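Hyaluronidase (Streptomyces koganeiensis, PDB 4UFQ) degrades hyaluronan and is built as a trimer of intertwined chains rich in beta-strands. Local coordinates at the interface of chains A and B. Coordinates in Å, arbitrary orientation; residue numbers count along the deposited sequence, not the author numbering. Chains: chain A/B, Hyaluronidase.

Contact 1: the interface of chains A and B. Residues chain A 66-70, 72, 76-79; chain B 56-58, 64-66, 68.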
# COMPACT_ATOMS: atom_id res chain seq x y z
N MSE A 66 13.05 11.92 5.93
CA MSE A 66 13.02 11.11 7.12
C MSE A 66 13.45 9.67 6.89
O MSE A 66 12.97 9.00 5.96
CB MSE A 66 11.63 11.13 7.74
CG MSE A 66 11.55 10.35 9.01
SE MSE A 66 9.85 10.65 9.87
CE MSE A 66 10.08 9.29 11.25
N TYR A 67 14.34 9.18 7.75
CA TYR A 67 14.78 7.79 7.76
C TYR A 67 14.28 7.11 9.02
O TYR A 67 14.36 7.67 10.11
CB TYR A 67 16.30 7.70 7.80
CG TYR A 67 17.03 8.13 6.56
CD1 TYR A 67 17.03 7.34 5.42
CD2 TYR A 67 17.74 9.32 6.54
CE1 TYR A 67 17.71 7.73 4.28
CE2 TYR A 67 18.43 9.72 5.41
CZ TYR A 67 18.40 8.92 4.28
OH TYR A 67 19.08 9.31 3.16
N LEU A 68 13.82 5.87 8.87
CA LEU A 68 13.44 5.04 10.01
C LEU A 68 14.02 3.64 9.82
O LEU A 68 13.82 3.02 8.79
CB LEU A 68 11.92 4.99 10.14
CG LEU A 68 11.38 4.08 11.23
CD1 LEU A 68 11.80 4.57 12.61
CD2 LEU A 68 9.87 4.00 11.17
N SER A 69 14.76 3.16 10.82
CA SER A 69 15.34 1.83 10.75
C SER A 69 15.14 1.05 12.05
O SER A 69 15.44 1.55 13.13
CB SER A 69 16.83 1.91 10.37
OG SER A 69 17.38 0.61 10.22
N GLY A 70 14.65 -0.17 11.91
CA GLY A 70 14.38 -1.05 13.04
C GLY A 70 14.78 -2.47 12.74
O GLY A 70 15.10 -2.81 11.60
N GLU A 72 12.89 -5.38 14.20
CA GLU A 72 11.84 -6.08 14.94
C GLU A 72 11.70 -7.55 14.54
O GLU A 72 11.81 -7.91 13.36
CB GLU A 72 10.51 -5.38 14.69
CG GLU A 72 10.45 -3.93 15.20
CD GLU A 72 11.09 -2.92 14.26
OE1 GLU A 72 11.49 -3.28 13.13
OE2 GLU A 72 11.19 -1.73 14.65
N GLY A 76 5.69 -4.12 13.76
CA GLY A 76 5.96 -3.21 12.66
C GLY A 76 7.06 -2.22 13.00
O GLY A 76 7.17 -1.77 14.15
N THR A 77 7.91 -1.89 12.02
CA THR A 77 8.98 -0.90 12.24
C THR A 77 8.37 0.48 12.52
O THR A 77 8.81 1.20 13.43
CB THR A 77 9.97 -0.82 11.03
OG1 THR A 77 10.51 -2.13 10.78
CG2 THR A 77 11.11 0.14 11.32
N LEU A 78 7.37 0.83 11.71
CA LEU A 78 6.47 1.93 12.02
C LEU A 78 5.08 1.33 12.25
O LEU A 78 4.54 0.62 11.37
CB LEU A 78 6.43 2.95 10.88
CG LEU A 78 5.38 4.06 11.03
CD1 LEU A 78 5.56 4.86 12.34
CD2 LEU A 78 5.42 5.01 9.85
N LYS A 79 4.51 1.59 13.42
CA LYS A 79 3.17 1.16 13.78
C LYS A 79 2.28 2.37 13.94
O LYS A 79 2.51 3.21 14.81
CB LYS A 79 3.19 0.34 15.07
CG LYS A 79 1.81 -0.01 15.64
CD LYS A 79 1.09 -1.00 14.77
CE LYS A 79 -0.26 -1.36 15.36
NZ LYS A 79 -0.13 -2.13 16.61
N VAL B 56 15.64 8.23 12.62
CA VAL B 56 15.19 7.43 13.75
C VAL B 56 15.70 6.00 13.61
O VAL B 56 15.50 5.37 12.57
CB VAL B 56 13.64 7.44 13.86
CG1 VAL B 56 13.16 6.62 15.05
CG2 VAL B 56 13.13 8.89 13.96
N ILE B 57 16.35 5.49 14.66
CA ILE B 57 17.00 4.19 14.63
C ILE B 57 16.68 3.45 15.92
O ILE B 57 16.76 4.04 17.01
CB ILE B 57 18.54 4.30 14.58
CG1 ILE B 57 19.00 5.29 13.51
CG2 ILE B 57 19.17 2.93 14.33
CD1 ILE B 57 19.98 6.32 14.04
N SER B 58 16.37 2.17 15.81
CA SER B 58 16.26 1.30 16.97
C SER B 58 17.04 0.02 16.78
O SER B 58 17.05 -0.55 15.70
CB SER B 58 14.81 0.96 17.31
OG SER B 58 14.78 0.18 18.50
N SER B 64 8.40 -2.00 18.27
CA SER B 64 8.43 -1.12 17.10
C SER B 64 9.41 0.02 17.31
O SER B 64 9.44 0.61 18.37
CB SER B 64 7.05 -0.52 16.83
OG SER B 64 6.11 -1.52 16.48
N ALA B 65 10.21 0.34 16.30
CA ALA B 65 11.13 1.46 16.37
C ALA B 65 10.35 2.75 16.56
O ALA B 65 10.82 3.69 17.21
CB ALA B 65 11.96 1.52 15.11
N MSE B 66 9.15 2.79 16.00
CA MSE B 66 8.33 3.98 16.07
C MSE B 66 6.84 3.69 16.17
O MSE B 66 6.30 2.90 15.38
CB MSE B 66 8.61 4.87 14.88
CG MSE B 66 7.83 6.15 14.92
SE MSE B 66 8.43 7.34 13.52
CE MSE B 66 7.03 8.67 13.78
N LEU B 68 3.01 5.64 16.23
CA LEU B 68 2.25 6.85 15.94
C LEU B 68 0.77 6.58 16.20
O LEU B 68 0.21 5.62 15.67
CB LEU B 68 2.48 7.30 14.51
CG LEU B 68 1.67 8.50 14.04
CD1 LEU B 68 2.05 9.75 14.83
CD2 LEU B 68 1.87 8.75 12.57
O HOH W 1 0.64 2.82 17.30
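Main-chain hydrogen bonds form the framework of this interface, in which strands of two chains run parallel. Strand 66-70 of chain A pairs with strand 54-58 of chain B. The carbonyl O of the poorly ordered A:Tyr67 accepts from B:Val56 N from above its carbonyl plane, whereas A:Ser69 N meets B:Val56 O in plane at 2.9 Å, and A:Ser69 O takes the N-H of B:Ser58. The pattern resumes where A:Lys79 N gives B:Met66 O a nearly straight bond (171° at H), and A:Lys79 O receives B:Leu68 N.

Side chains cap the second ladder. The hydroxyl OG of B:Ser64 reaches A:Gly76 O, 2.6 Å away in the carbonyl plane. A:Glu72, bent at chi2 (81°), brings its carboxylate to B:Ala65, where OE2 accepts N at 2.8 Å through its anti lone pair, while A:Thr77 OG1 steadies OE1 from above the carboxylate plane. An alanine here, lacking the carboxylate, removes the acceptor of B:Ala65 N and the partner of A:Thr77 OG1, and would probably loosen the start of this ladder.

Apolar groups pack alongside. A:Leu68 CD1 presses tightly on B:Val56 CG1 (3.5 Å), the two side chains pointing the same way. The extended selenomethionines A:Met66 and B:Met66 meet tip to tip, CE of the former 3.4 Å from SE of the latter, and A:Leu78 CD1 lies beside B:Met66 CG. Together these contacts stitch neighbouring chains into a shared sheet and are likely to hold the trimer together.

Contact 2: the interface of chains A and B. Residues chain A 30-34, 37-40; chain B 22-28.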
# COMPACT_ATOMS: atom_id res chain seq x y z
N LEU A 30 19.40 12.54 20.33
CA LEU A 30 18.76 11.98 21.51
C LEU A 30 18.94 10.48 21.48
O LEU A 30 18.27 9.79 20.69
CB LEU A 30 17.28 12.35 21.54
CG LEU A 30 17.00 13.87 21.53
CD1 LEU A 30 15.55 14.14 21.20
CD2 LEU A 30 17.37 14.50 22.86
N LYS A 31 19.84 9.99 22.33
CA LYS A 31 20.16 8.58 22.40
C LYS A 31 19.84 8.03 23.79
O LYS A 31 20.26 8.57 24.80
CB LYS A 31 21.64 8.35 22.07
CG LYS A 31 22.11 6.91 22.29
CD LYS A 31 23.57 6.76 21.92
CE LYS A 31 24.02 5.31 22.03
NZ LYS A 31 25.47 5.15 21.71
N THR A 32 19.08 6.94 23.80
CA THR A 32 18.68 6.24 25.01
C THR A 32 19.08 4.77 24.87
O THR A 32 18.88 4.17 23.82
CB THR A 32 17.14 6.33 25.23
OG1 THR A 32 16.80 7.66 25.68
CG2 THR A 32 16.66 5.32 26.27
N THR A 33 19.64 4.22 25.94
CA THR A 33 19.89 2.79 26.03
C THR A 33 19.11 2.27 27.24
O THR A 33 19.47 2.55 28.39
CB THR A 33 21.39 2.47 26.17
OG1 THR A 33 22.13 3.25 25.22
CG2 THR A 33 21.66 0.99 25.93
N SER A 34 18.04 1.54 26.96
CA SER A 34 17.15 1.06 28.02
C SER A 34 16.30 -0.12 27.57
O SER A 34 16.09 -0.34 26.38
CB SER A 34 16.22 2.18 28.47
OG SER A 34 15.43 1.76 29.57
N ASN A 37 12.49 2.32 28.76
CA ASN A 37 12.21 3.68 28.32
C ASN A 37 12.34 3.83 26.82
O ASN A 37 13.27 3.29 26.23
CB ASN A 37 13.18 4.66 28.96
CG ASN A 37 12.92 4.87 30.44
OD1 ASN A 37 13.83 4.72 31.26
ND2 ASN A 37 11.69 5.21 30.78
N HIS A 38 11.42 4.58 26.20
CA HIS A 38 11.59 5.01 24.82
C HIS A 38 12.73 6.02 24.77
O HIS A 38 13.13 6.54 25.81
CB HIS A 38 10.34 5.70 24.27
CG HIS A 38 9.07 4.93 24.46
ND1 HIS A 38 8.90 3.64 24.02
CD2 HIS A 38 7.88 5.29 25.00
CE1 HIS A 38 7.68 3.22 24.31
NE2 HIS A 38 7.04 4.21 24.89
N ALA A 39 13.23 6.34 23.58
CA ALA A 39 14.24 7.39 23.47
C ALA A 39 13.59 8.76 23.45
O ALA A 39 14.14 9.74 24.00
CB ALA A 39 15.12 7.19 22.25
N ALA A 40 12.40 8.84 22.87
CA ALA A 40 11.67 10.10 22.82
C ALA A 40 10.16 9.90 22.74
O ALA A 40 9.69 9.02 22.01
CB ALA A 40 12.14 10.92 21.63
N ASP B 22 22.83 11.41 25.90
CA ASP B 22 23.22 10.01 25.79
C ASP B 22 23.01 9.40 27.16
O ASP B 22 23.84 9.56 28.05
CB ASP B 22 24.69 9.88 25.37
CG ASP B 22 25.08 8.45 25.02
OD1 ASP B 22 24.28 7.53 25.28
OD2 ASP B 22 26.19 8.25 24.48
N THR B 23 21.90 8.69 27.32
CA THR B 23 21.35 8.42 28.63
C THR B 23 20.66 7.06 28.73
O THR B 23 20.44 6.38 27.72
CB THR B 23 20.34 9.54 28.99
OG1 THR B 23 19.78 9.30 30.29
CG2 THR B 23 19.22 9.62 27.94
N THR B 24 20.31 6.66 29.95
CA THR B 24 19.52 5.46 30.19
C THR B 24 18.08 5.82 30.53
O THR B 24 17.21 4.96 30.61
CB THR B 24 20.09 4.59 31.32
OG1 THR B 24 20.13 5.35 32.53
CG2 THR B 24 21.48 4.11 30.97
N LEU B 25 17.83 7.11 30.74
CA LEU B 25 16.47 7.62 30.87
C LEU B 25 15.91 7.79 29.48
O LEU B 25 16.64 7.66 28.49
CB LEU B 25 16.47 8.99 31.55
CG LEU B 25 17.19 9.12 32.89
CD1 LEU B 25 17.01 10.53 33.42
CD2 LEU B 25 16.66 8.09 33.87
N GLU B 26 14.62 8.08 29.39
CA GLU B 26 14.08 8.58 28.14
C GLU B 26 14.74 9.92 27.86
O GLU B 26 14.69 10.82 28.71
CB GLU B 26 12.56 8.72 28.20
CG GLU B 26 11.97 9.39 26.96
CD GLU B 26 10.46 9.34 26.93
OE1 GLU B 26 9.84 9.69 27.95
OE2 GLU B 26 9.91 8.93 25.89
N ALA B 27 15.36 10.06 26.70
CA ALA B 27 16.15 11.25 26.38
C ALA B 27 15.28 12.49 26.21
O ALA B 27 15.71 13.60 26.53
CB ALA B 27 17.01 11.01 25.14
N ALA B 28 14.05 12.32 25.72
CA ALA B 28 13.17 13.47 25.53
C ALA B 28 11.69 13.15 25.76
O ALA B 28 11.17 12.13 25.31
CB ALA B 28 13.37 14.06 24.15
O HOH W 2 22.64 5.61 26.16
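Parallel pairing of strand 28-32 of chain A with strand 18-23 of chain B, continued into the loop that follows each, is the element at work here. A:Lys31 O accepts B:Thr23 N in its carbonyl plane at 3.0 Å, and B:Thr23 O takes A:Thr33 N nearly along its C=O axis. Beyond B:Thr23 the chain turns, and B:Thr23 OG1, anti to its own backbone N (chi1 -180°), secures the turn by accepting B:Leu25 N.

A:Thr32 grips that turn. With OG1 beside its backbone N (chi1 -74°), the hydroxyl donates to B:Leu25 O at 2.8 Å, in the carbonyl plane, and B:Ala27 N adds a weak bond to the same hydroxyl oxygen. At the edge, a water joins A:Thr33 OG1 (2.6 Å from the water oxygen) to B:Asp22 OD1 and B:Thr23 O. The extended A:Lys31 lies alongside B:Asp22, CD at 3.5 Å from OD1; its NZ stops 4.2 Å from OD2, so any attraction is probably only long-range.

On the other flank B:Ala28 N donates to A:Ala39 O, while A:Leu30 CB rests on the methyl of B:Ala27, and its CD1 on that of B:Ala28. The patch thus lies where paired strands end in turns, with A:Ala40 and B:Ala28 starting the next ladder.

Contact 3: the interface of chains A and B. Residues chain A 30, 41-43; chain B 26, 28-30.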
# COMPACT_ATOMS: atom_id res chain seq x y z
N LEU A 30 19.40 12.54 20.33
CA LEU A 30 18.76 11.98 21.51
C LEU A 30 18.94 10.48 21.48
O LEU A 30 18.27 9.79 20.69
CB LEU A 30 17.28 12.35 21.54
CG LEU A 30 17.00 13.87 21.53
CD1 LEU A 30 15.55 14.14 21.20
CD2 LEU A 30 17.37 14.50 22.86
N THR A 41 9.43 10.73 23.46
CA THR A 41 7.98 10.81 23.33
C THR A 41 7.58 12.24 22.96
O THR A 41 8.03 13.20 23.61
CB THR A 41 7.26 10.37 24.62
OG1 THR A 41 7.55 8.98 24.88
CG2 THR A 41 5.75 10.55 24.52
N ILE A 42 6.76 12.37 21.92
CA ILE A 42 6.20 13.65 21.49
C ILE A 42 4.68 13.53 21.53
O ILE A 42 4.10 12.65 20.89
CB ILE A 42 6.69 14.04 20.07
CG1 ILE A 42 8.22 14.17 20.06
CG2 ILE A 42 6.03 15.34 19.62
CD1 ILE A 42 8.81 14.51 18.68
N TYR A 43 4.05 14.42 22.30
CA TYR A 43 2.66 14.28 22.68
C TYR A 43 1.91 15.60 22.52
O TYR A 43 2.27 16.60 23.14
CB TYR A 43 2.61 13.83 24.15
CG TYR A 43 1.23 13.56 24.71
CD1 TYR A 43 0.13 13.37 23.87
CD2 TYR A 43 1.02 13.52 26.08
CE1 TYR A 43 -1.12 13.13 24.39
CE2 TYR A 43 -0.23 13.28 26.61
CZ TYR A 43 -1.30 13.09 25.76
OH TYR A 43 -2.55 12.86 26.30
N GLU B 26 14.62 8.08 29.39
CA GLU B 26 14.08 8.58 28.14
C GLU B 26 14.74 9.92 27.86
O GLU B 26 14.69 10.82 28.71
CB GLU B 26 12.56 8.72 28.20
CG GLU B 26 11.97 9.39 26.96
CD GLU B 26 10.46 9.34 26.93
OE1 GLU B 26 9.84 9.69 27.95
OE2 GLU B 26 9.91 8.93 25.89
N ALA B 28 14.05 12.32 25.72
CA ALA B 28 13.17 13.47 25.53
C ALA B 28 11.69 13.15 25.76
O ALA B 28 11.17 12.13 25.31
CB ALA B 28 13.37 14.06 24.15
N PHE B 29 11.02 14.05 26.49
CA PHE B 29 9.57 14.00 26.66
C PHE B 29 9.02 15.39 26.36
O PHE B 29 9.24 16.34 27.11
CB PHE B 29 9.20 13.56 28.08
CG PHE B 29 7.72 13.50 28.33
CD1 PHE B 29 7.00 12.35 28.03
CD2 PHE B 29 7.04 14.58 28.87
CE1 PHE B 29 5.63 12.29 28.26
CE2 PHE B 29 5.68 14.53 29.10
CZ PHE B 29 4.97 13.39 28.79
N LEU B 30 8.31 15.52 25.24
CA LEU B 30 7.86 16.82 24.77
C LEU B 30 6.35 16.79 24.65
O LEU B 30 5.81 16.17 23.72
CB LEU B 30 8.50 17.15 23.42
CG LEU B 30 10.04 17.16 23.44
CD1 LEU B 30 10.59 17.14 22.03
CD2 LEU B 30 10.57 18.37 24.19
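Three first torsions set up this contact. In A:Thr41, OG1 stands anti to the carbonyl carbon (chi1 -63°), which leaves CG2 anti to the backbone N. B:Glu26 has CG anti to its backbone N (chi1 173°) and remains extended beyond, so its carboxylate arrives at the threonine hydroxyl with the two side chains crossing at about a right angle. B:Phe29 likewise places CG anti to its N (chi1 -180°), which lays the ring alongside A:Thr41.

The polar result is a short bond: A:Thr41 OG1 donates to B:Glu26 OE2 at 2.6 Å, meeting the syn lone pair of that oxygen. Accepting this hydroxyl would probably favour the charged form of the B:Glu26 carboxylate. Although A:Thr41 N is also near OE2, its N-H points instead to B:Ala28 O, 2.9 Å away and approached from above that carbonyl plane.

The same threonine shows its carbon side to CD1 and CE1 of the B:Phe29 ring; its CB is 4.0 Å from CD1. Backbone pairing continues in parallel: A:Thr41 O accepts B:Leu30 N at 2.9 Å, nearly along the C=O axis, and B:Leu30 O takes A:Tyr43 N at the same 2.9 Å. By fixing strand 40-44 against strand 28-32 of the partner, the site is likely to keep the chains in register within the trimer.

Contact 2 and contact 3 adjoin, their C-alpha centres about 9 Å apart, and share A:Leu30, B:Glu26 and B:Ala28; strand 28-32 of each chain takes part in both. Contact 1 lies about 15 Å from each, further along the same A-B interface. In all three, a strand or loop of chain A pairs in parallel with an earlier stretch of chain B, so the pairing is offset rather than an exact two-fold. Repeating this offset agrees with the three-copy assembly and with the triple-stranded beta-helix of the HylP family, in which the chains probably complete one another's sheets.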